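Local coordinates for protein DNA-dependent metalloprotease WSS1 homolog 2 (Schizosaccharomyces pombe, PDB 5JIG) that probably cleaves DNA-bound proteins as a DNA-dependent zinc metalloprotease, so helping to repair toxic DNA-protein crosslinks, this chain being its WLM protease domain, at residues I3-Y14 with R41-P52. Sequence-based numbering, arbitrary orientation. Where two conformers were deposited one is given.
Sequences IYTFNELVVLDY and RWTVPLLSEMDP
The Tyr4 ring is sandwiched between Arg41 and Ile3. Arg41 CA lies 3.6 Å from the ring centroid in a CH-pi contact over one face, while Ile3 CG1 covers the other; a broad aromatic plate suits this place because both faces are used. The Arg41 side chain then runs alongside, its guanidinium plane 77° from that of the ring, so the two groups do not stack. With Tyr4 cut back to an alanine, Ile3 CG1 and the aliphatic part of Arg41 are likely to lose the plate between them, leaving the arginine chain freer to turn. Phe6 carries Leu47 CD2 almost over its ring centre, 4.0 Å from the centroid, and its CD2 meets Val44 CB obliquely; apolar side chains suit this buried face. At the Tyr14 edge, the hydroxyl donates to Asp51 OD2 (2.6 Å) on the syn side of the carboxylate, and Pro52 CD packs obliquely against the same ring.

Thr43 OG1 sits beside its backbone N (chi1 -58°) and donates to Ile3 O from above the carbonyl plane; threonine offers this hydroxyl while its CG2 packs near Asn7. Glu49, fully extended, brings OE2 to Leu12 N at 2.9 Å, nearly linear at the hydrogen (171°), on the anti side but well out of the carboxylate plane. An acid suits this position: OE2 also accepts from a water that donates to Leu12 O, while OE1 forms a salt bridge with Arg78. Between these ends the backbones pair in parallel, Leu47 N to Glu8 O and Val10 N to Leu47 O, and Val10 CG2 rests on Leu46 CD1.

Strand 6-10 is outermost in the mixed sheet, and strand 44-50 joins it to strand 72-76, which Leu47 touches. The mostly helical connection through 17-29 and 31-40 makes a beta-alpha-beta crossover: Phe6 and Val44 rest on Met37 of helix 31-40, and Leu9 touches helix 17-29.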
ATOM      1  N   ILE A   3     -14.620  -7.728   0.102  1.00  9.01           N
ATOM      2  CA  ILE A   3     -13.931  -7.939  -1.148  1.00  8.37           C
ATOM      3  C   ILE A   3     -12.929  -6.824  -1.447  1.00  7.67           C
ATOM      4  O   ILE A   3     -12.131  -6.951  -2.393  1.00  8.30           O
ATOM      5  CB  ILE A   3     -14.893  -8.055  -2.364  1.00  9.26           C
ATOM      6  CG1 ILE A   3     -15.638  -6.775  -2.672  1.00  9.81           C
ATOM      7  CG2 ILE A   3     -15.811  -9.234  -2.157  1.00  9.62           C
ATOM      8  CD1 ILE A   3     -16.508  -6.828  -3.902  1.00 12.24           C
ATOM      9  N   TYR A   4     -12.986  -5.717  -0.680  1.00  7.36           N
ATOM     10  CA  TYR A   4     -12.156  -4.568  -0.920  1.00  7.79           C
ATOM     11  C   TYR A   4     -10.847  -4.730  -0.149  1.00  8.17           C
ATOM     12  O   TYR A   4     -10.658  -4.177   0.937  1.00 10.11           O
ATOM     13  CB  TYR A   4     -12.912  -3.272  -0.563  1.00  7.81           C
ATOM     14  CG  TYR A   4     -14.227  -3.185  -1.335  1.00  8.80           C
ATOM     15  CD1 TYR A   4     -15.425  -3.022  -0.686  1.00 10.13           C
ATOM     16  CD2 TYR A   4     -14.217  -3.202  -2.722  1.00 10.24           C
ATOM     17  CE1 TYR A   4     -16.638  -2.949  -1.386  1.00 11.51           C
ATOM     18  CE2 TYR A   4     -15.415  -3.129  -3.417  1.00 11.29           C
ATOM     19  CZ  TYR A   4     -16.584  -2.980  -2.761  1.00 11.92           C
ATOM     20  OH  TYR A   4     -17.763  -2.889  -3.492  1.00 14.60           O
ATOM     21  N   THR A   5      -9.966  -5.479  -0.761  1.00  7.16           N
ATOM     22  CA  THR A   5      -8.700  -5.870  -0.159  1.00  6.96           C
ATOM     23  C   THR A   5      -7.684  -6.144  -1.274  1.00  6.41           C
ATOM     24  O   THR A   5      -7.943  -5.929  -2.442  1.00  7.32           O
ATOM     25  CB  THR A   5      -8.936  -7.076   0.761  1.00  9.49           C
ATOM     26  OG1 THR A   5      -7.755  -7.271   1.563  1.00 11.88           O
ATOM     27  CG2 THR A   5      -9.297  -8.329  -0.002  1.00 11.19           C
ATOM     28  N   PHE A   6      -6.510  -6.638  -0.848  1.00  6.43           N
ATOM     29  CA  PHE A   6      -5.447  -7.098  -1.742  1.00  5.59           C
ATOM     30  C   PHE A   6      -5.588  -8.635  -1.838  1.00  6.04           C
ATOM     31  O   PHE A   6      -5.462  -9.307  -0.831  1.00  7.67           O
ATOM     32  CB  PHE A   6      -4.083  -6.735  -1.189  1.00  6.12           C
ATOM     33  CG  PHE A   6      -3.907  -5.251  -0.988  1.00  6.33           C
ATOM     34  CD1 PHE A   6      -4.114  -4.702   0.252  1.00  8.18           C
ATOM     35  CD2 PHE A   6      -3.614  -4.419  -2.036  1.00  6.08           C
ATOM     36  CE1 PHE A   6      -3.988  -3.327   0.451  1.00  9.15           C
ATOM     37  CE2 PHE A   6      -3.468  -3.050  -1.844  1.00  7.62           C
ATOM     38  CZ  PHE A   6      -3.692  -2.504  -0.603  1.00  8.69           C
ATOM     39  N   ASN A   7      -5.870  -9.154  -3.019  1.00  5.98           N
ATOM     40  CA  ASN A   7      -6.217 -10.551  -3.110  1.00  6.51           C
ATOM     41  C   ASN A   7      -5.035 -11.504  -2.953  1.00  7.15           C
ATOM     42  O   ASN A   7      -5.236 -12.624  -2.518  1.00  9.54           O
ATOM     43  CB  ASN A   7      -6.937 -10.854  -4.426  1.00  7.23           C
ATOM     44  CG  ASN A   7      -8.317 -10.263  -4.495  1.00 10.05           C
ATOM     45  OD1 ASN A   7      -8.942  -9.985  -3.483  1.00 11.96           O
ATOM     46  ND2 ASN A   7      -8.785 -10.051  -5.734  1.00 10.93           N
ATOM     47  N   GLU A   8      -3.841 -11.060  -3.313  1.00  5.94           N
ATOM     48  CA  GLU A   8      -2.637 -11.857  -3.231  1.00  6.65           C
ATOM     49  C   GLU A   8      -1.477 -10.953  -2.894  1.00  5.81           C
ATOM     50  O   GLU A   8      -1.415  -9.810  -3.325  1.00  6.77           O
ATOM     51  CB  GLU A   8      -2.361 -12.564  -4.569  1.00  7.55           C
ATOM     52  CG  GLU A   8      -1.176 -13.491  -4.517  1.00 10.14           C
ATOM     53  CD  GLU A   8      -0.921 -14.286  -5.793  1.00 12.71           C
ATOM     54  OE1 GLU A   8       0.075 -15.007  -5.863  1.00 13.56           O
ATOM     55  OE2 GLU A   8      -1.691 -14.147  -6.775  1.00 19.52           O
ATOM     56  N   LEU A   9      -0.573 -11.493  -2.069  1.00  6.22           N
ATOM     57  CA  LEU A   9       0.664 -10.854  -1.649  1.00  6.20           C
ATOM     58  C   LEU A   9       1.823 -11.606  -2.271  1.00  6.40           C
ATOM     59  O   LEU A   9       1.846 -12.836  -2.276  1.00  8.46           O
ATOM     60  CB  LEU A   9       0.803 -10.875  -0.131  1.00  6.33           C
ATOM     61  CG  LEU A   9      -0.382 -10.335   0.644  1.00  7.70           C
ATOM     62  CD1 LEU A   9      -0.075 -10.417   2.099  1.00  7.98           C
ATOM     63  CD2 LEU A   9      -0.738  -8.913   0.242  1.00  7.71           C
ATOM     64  N   VAL A  10       2.841 -10.871  -2.710  1.00  6.05           N
ATOM     65  CA  VAL A  10       4.071 -11.456  -3.267  1.00  6.25           C
ATOM     66  C   VAL A  10       5.280 -10.740  -2.716  1.00  5.81           C
ATOM     67  O   VAL A  10       5.291  -9.516  -2.674  1.00  6.47           O
ATOM     68  CB  VAL A  10       4.088 -11.405  -4.817  1.00  7.98           C
ATOM     69  CG1 VAL A  10       5.474 -11.722  -5.406  1.00 10.59           C
ATOM     70  CG2 VAL A  10       3.105 -12.418  -5.407  1.00 10.69           C
ATOM     71  N   VAL A  11       6.283 -11.509  -2.290  1.00  6.61           N
ATOM     72  CA  VAL A  11       7.540 -10.954  -1.822  1.00  7.04           C
ATOM     73  C   VAL A  11       8.661 -11.515  -2.661  1.00  8.20           C
ATOM     74  O   VAL A  11       8.563 -12.533  -3.380  1.00 10.36           O
ATOM     75  CB  VAL A  11       7.789 -11.248  -0.332  1.00  8.00           C
ATOM     76  CG1 VAL A  11       6.753 -10.543   0.488  1.00  8.66           C
ATOM     77  CG2 VAL A  11       7.854 -12.748  -0.061  1.00  9.81           C
ATOM     78  N   LEU A  12       9.794 -10.800  -2.599  1.00  8.44           N
ATOM     79  CA  LEU A  12      10.985 -11.163  -3.353  1.00  9.67           C
ATOM     80  C   LEU A  12      11.822 -12.188  -2.642  1.00  8.24           C
ATOM     81  O   LEU A  12      11.739 -12.419  -1.460  1.00  9.15           O
ATOM     82  CB  LEU A  12      11.728  -9.909  -3.654  1.00 12.36           C
ATOM     83  CG  LEU A  12      10.841  -8.960  -4.507  1.00 14.16           C
ATOM     84  CD1 LEU A  12      11.602  -7.771  -4.815  1.00 18.52           C
ATOM     85  CD2 LEU A  12      10.340  -9.551  -5.864  1.00 17.16           C
ATOM     86  N   ASP A  13      12.730 -12.776  -3.436  1.00  9.77           N
ATOM     87  CA  ASP A  13      13.640 -13.790  -2.964  1.00 11.75           C
ATOM     88  C   ASP A  13      14.888 -13.185  -2.369  1.00 11.48           C
ATOM     89  O   ASP A  13      15.976 -13.267  -2.959  1.00 14.75           O
ATOM     90  CB  ASP A  13      13.963 -14.729  -4.082  1.00 13.76           C
ATOM     91  CG  ASP A  13      14.743 -15.922  -3.674  1.00 25.11           C
ATOM     92  OD1 ASP A  13      15.420 -16.557  -4.575  1.00 41.08           O
ATOM     93  OD2 ASP A  13      14.653 -16.277  -2.465  1.00 33.72           O
ATOM     94  N   TYR A  14      14.737 -12.562  -1.221  1.00  9.60           N
ATOM     95  CA  TYR A  14      15.803 -11.956  -0.459  1.00  9.39           C
ATOM     96  C   TYR A  14      15.776 -12.582   0.961  1.00  8.47           C
ATOM     97  O   TYR A  14      14.800 -13.172   1.383  1.00  9.38           O
ATOM     98  CB  TYR A  14      15.621 -10.424  -0.330  1.00 10.50           C
ATOM     99  CG  TYR A  14      16.008  -9.674  -1.566  1.00  9.81           C
ATOM    100  CD1 TYR A  14      17.338  -9.617  -1.985  1.00 14.29           C
ATOM    101  CD2 TYR A  14      15.059  -9.080  -2.398  1.00 13.16           C
ATOM    102  CE1 TYR A  14      17.731  -9.005  -3.103  1.00 16.40           C
ATOM    103  CE2 TYR A  14      15.412  -8.451  -3.525  1.00 15.29           C
ATOM    104  CZ  TYR A  14      16.725  -8.391  -3.923  1.00 15.99           C
ATOM    105  OH  TYR A  14      17.074  -7.726  -5.070  1.00 22.49           O
ATOM    106  N   ARG A  41     -14.259   1.543  -2.344  1.00  8.72           N
ATOM    107  CA  ARG A  41     -14.614   0.321  -3.110  1.00  8.90           C
ATOM    108  C   ARG A  41     -13.482  -0.127  -4.027  1.00  8.20           C
ATOM    109  O   ARG A  41     -13.663  -0.306  -5.208  1.00 10.05           O
ATOM    110  CB  ARG A  41     -15.942   0.502  -3.805  1.00  9.66           C
ATOM    111  CG  ARG A  41     -17.076   0.662  -2.866  1.00 10.39           C
ATOM    112  CD  ARG A  41     -18.433   0.900  -3.480  1.00 13.57           C
ATOM    113  NE  ARG A  41     -18.783  -0.052  -4.490  1.00 17.97           N
ATOM    114  CZ  ARG A  41     -18.826   0.162  -5.809  1.00 33.50           C
ATOM    115  NH1 ARG A  41     -19.209  -0.839  -6.599  1.00 38.24           N
ATOM    116  NH2 ARG A  41     -18.472   1.333  -6.361  1.00 36.68           N
ATOM    117  N   TRP A  42     -12.307  -0.347  -3.445  1.00  7.90           N
ATOM    118  CA  TRP A  42     -11.125  -0.804  -4.181  1.00  8.09           C
ATOM    119  C   TRP A  42     -10.788  -2.218  -3.849  1.00  8.24           C
ATOM    120  O   TRP A  42     -10.594  -2.589  -2.683  1.00  9.33           O
ATOM    121  CB  TRP A  42      -9.940   0.081  -3.827  1.00  8.63           C
ATOM    122  CG  TRP A  42     -10.012   1.447  -4.371  1.00  8.98           C
ATOM    123  CD1 TRP A  42     -10.613   1.830  -5.516  1.00  9.61           C
ATOM    124  CD2 TRP A  42      -9.478   2.618  -3.795  1.00  9.06           C
ATOM    125  NE1 TRP A  42     -10.461   3.200  -5.706  1.00 10.01           N
ATOM    126  CE2 TRP A  42      -9.755   3.686  -4.654  1.00  9.70           C
ATOM    127  CE3 TRP A  42      -8.787   2.883  -2.593  1.00 10.55           C
ATOM    128  CZ2 TRP A  42      -9.375   5.017  -4.353  1.00 10.52           C
ATOM    129  CZ3 TRP A  42      -8.439   4.191  -2.310  1.00 12.29           C
ATOM    130  CH2 TRP A  42      -8.671   5.197  -3.208  1.00 12.33           C
ATOM    131  N   THR A  43     -10.702  -3.050  -4.923  1.00  8.70           N
ATOM    132  CA  THR A  43     -10.128  -4.373  -4.880  1.00  8.57           C
ATOM    133  C   THR A  43      -8.874  -4.367  -5.705  1.00  8.08           C
ATOM    134  O   THR A  43      -8.890  -3.935  -6.871  1.00 10.51           O
ATOM    135  CB  THR A  43     -11.085  -5.421  -5.430  1.00  9.91           C
ATOM    136  OG1 THR A  43     -12.326  -5.426  -4.697  1.00 10.19           O
ATOM    137  CG2 THR A  43     -10.430  -6.765  -5.483  1.00 10.03           C
ATOM    138  N   VAL A  44      -7.757  -4.737  -5.116  1.00  6.76           N
ATOM    139  CA  VAL A  44      -6.452  -4.747  -5.808  1.00  6.76           C
ATOM    140  C   VAL A  44      -6.008  -6.203  -5.883  1.00  6.25           C
ATOM    141  O   VAL A  44      -5.749  -6.855  -4.867  1.00  6.89           O
ATOM    142  CB  VAL A  44      -5.437  -3.868  -5.053  1.00  6.84           C
ATOM    143  CG1 VAL A  44      -4.053  -4.015  -5.649  1.00  7.59           C
ATOM    144  CG2 VAL A  44      -5.900  -2.423  -5.080  1.00  7.81           C
ATOM    145  N   PRO A  45      -5.907  -6.752  -7.098  1.00  6.02           N
ATOM    146  CA  PRO A  45      -5.582  -8.183  -7.187  1.00  6.27           C
ATOM    147  C   PRO A  45      -4.249  -8.589  -6.569  1.00  6.03           C
ATOM    148  O   PRO A  45      -4.140  -9.683  -6.007  1.00  6.74           O
ATOM    149  CB  PRO A  45      -5.597  -8.452  -8.707  1.00  7.46           C
ATOM    150  CG  PRO A  45      -6.656  -7.512  -9.207  1.00  8.44           C
ATOM    151  CD  PRO A  45      -6.464  -6.244  -8.377  1.00  7.04           C
ATOM    152  N   LEU A  46      -3.242  -7.732  -6.692  1.00  5.36           N
ATOM    153  CA  LEU A  46      -1.910  -8.104  -6.275  1.00  5.41           C
ATOM    154  C   LEU A  46      -1.218  -6.953  -5.586  1.00  4.88           C
ATOM    155  O   LEU A  46      -1.207  -5.810  -6.112  1.00  5.46           O
ATOM    156  CB  LEU A  46      -1.083  -8.510  -7.511  1.00  6.08           C
ATOM    157  CG  LEU A  46       0.352  -9.006  -7.299  1.00  8.78           C
ATOM    158  CD1 LEU A  46       0.423 -10.180  -6.367  1.00 10.63           C
ATOM    159  CD2 LEU A  46       1.001  -9.313  -8.643  1.00  9.36           C
ATOM    160  N   LEU A  47      -0.606  -7.217  -4.428  1.00  5.17           N
ATOM    161  CA  LEU A  47       0.254  -6.278  -3.715  1.00  5.07           C
ATOM    162  C   LEU A  47       1.599  -6.981  -3.601  1.00  5.00           C
ATOM    163  O   LEU A  47       1.696  -8.094  -3.025  1.00  5.52           O
ATOM    164  CB  LEU A  47      -0.279  -5.975  -2.329  1.00  5.03           C
ATOM    165  CG  LEU A  47       0.561  -5.047  -1.453  1.00  5.89           C
ATOM    166  CD1 LEU A  47       0.683  -3.667  -2.094  1.00  6.50           C
ATOM    167  CD2 LEU A  47      -0.020  -4.943  -0.067  1.00  6.57           C
ATOM    168  N   SER A  48       2.657  -6.398  -4.163  1.00  5.15           N
ATOM    169  CA  SER A  48       3.982  -7.000  -4.186  0.50  5.37           C
ATOM    170  C   SER A  48       5.016  -6.086  -3.559  1.00  5.75           C
ATOM    171  O   SER A  48       4.894  -4.860  -3.542  1.00  6.39           O
ATOM    172  CB  SER A  48       4.483  -7.283  -5.589  0.50  6.20           C
ATOM    173  OG  SER A  48       3.635  -8.204  -6.326  0.50  5.55           O
ATOM    174  N   GLU A  49       6.082  -6.725  -3.117  1.00  7.13           N
ATOM    175  CA  GLU A  49       7.309  -6.014  -2.749  1.00  6.68           C
ATOM    176  C   GLU A  49       8.053  -5.625  -3.982  1.00  7.70           C
ATOM    177  O   GLU A  49       8.324  -6.435  -4.874  1.00  9.05           O
ATOM    178  CB  GLU A  49       8.171  -7.001  -1.946  1.00  6.52           C
ATOM    179  CG  GLU A  49       9.471  -6.375  -1.516  1.00  6.58           C
ATOM    180  CD  GLU A  49      10.393  -7.321  -0.750  1.00  7.12           C
ATOM    181  OE1 GLU A  49      11.353  -6.802  -0.165  1.00  8.50           O
ATOM    182  OE2 GLU A  49      10.107  -8.546  -0.757  1.00  8.30           O
ATOM    183  N   MET A  50       8.410  -4.334  -4.051  1.00  8.08           N
ATOM    184  CA  MET A  50       9.154  -3.737  -5.089  1.00  9.33           C
ATOM    185  C   MET A  50      10.644  -4.060  -4.865  1.00 10.59           C
ATOM    186  O   MET A  50      11.161  -4.018  -3.742  1.00 11.46           O
ATOM    187  CB  MET A  50       8.955  -2.233  -5.076  1.00 10.19           C
ATOM    188  CG  MET A  50       9.402  -1.419  -6.221  1.00 11.23           C
ATOM    189  SD  MET A  50       8.835   0.304  -5.974  1.00 12.86           S
ATOM    190  CE  MET A  50       9.747   1.070  -7.326  1.00 14.34           C
ATOM    191  N   ASP A  51      11.364  -4.321  -5.936  1.00 12.00           N
ATOM    192  CA  ASP A  51      12.782  -4.651  -5.818  1.00 14.48           C
ATOM    193  C   ASP A  51      13.490  -3.450  -5.183  1.00 19.05           C
ATOM    194  O   ASP A  51      13.281  -2.307  -5.612  1.00 20.34           O
ATOM    195  CB  ASP A  51      13.288  -5.109  -7.143  1.00 23.26           C
ATOM    196  CG  ASP A  51      14.745  -5.717  -7.067  1.00 23.36           C
ATOM    197  OD1 ASP A  51      15.373  -5.751  -8.115  1.00 39.67           O
ATOM    198  OD2 ASP A  51      15.304  -6.102  -6.060  1.00 28.43           O
ATOM    199  N   PRO A  52      14.402  -3.661  -4.199  1.00 20.00           N
ATOM    200  CA  PRO A  52      15.136  -2.501  -3.679  1.00 23.56           C
ATOM    201  C   PRO A  52      16.306  -2.132  -4.591  1.00 27.87           C
ATOM    202  O   PRO A  52      16.780  -3.001  -5.402  1.00 29.90           O
ATOM    203  CB  PRO A  52      15.658  -2.990  -2.346  1.00 22.57           C
ATOM    204  CG  PRO A  52      15.690  -4.450  -2.424  1.00 21.71           C
ATOM    205  CD  PRO A  52      14.521  -4.815  -3.315  1.00 21.05           C
TER
HETATM  206  O   HOH W   1      11.512 -10.447   0.495  1.00  9.38           O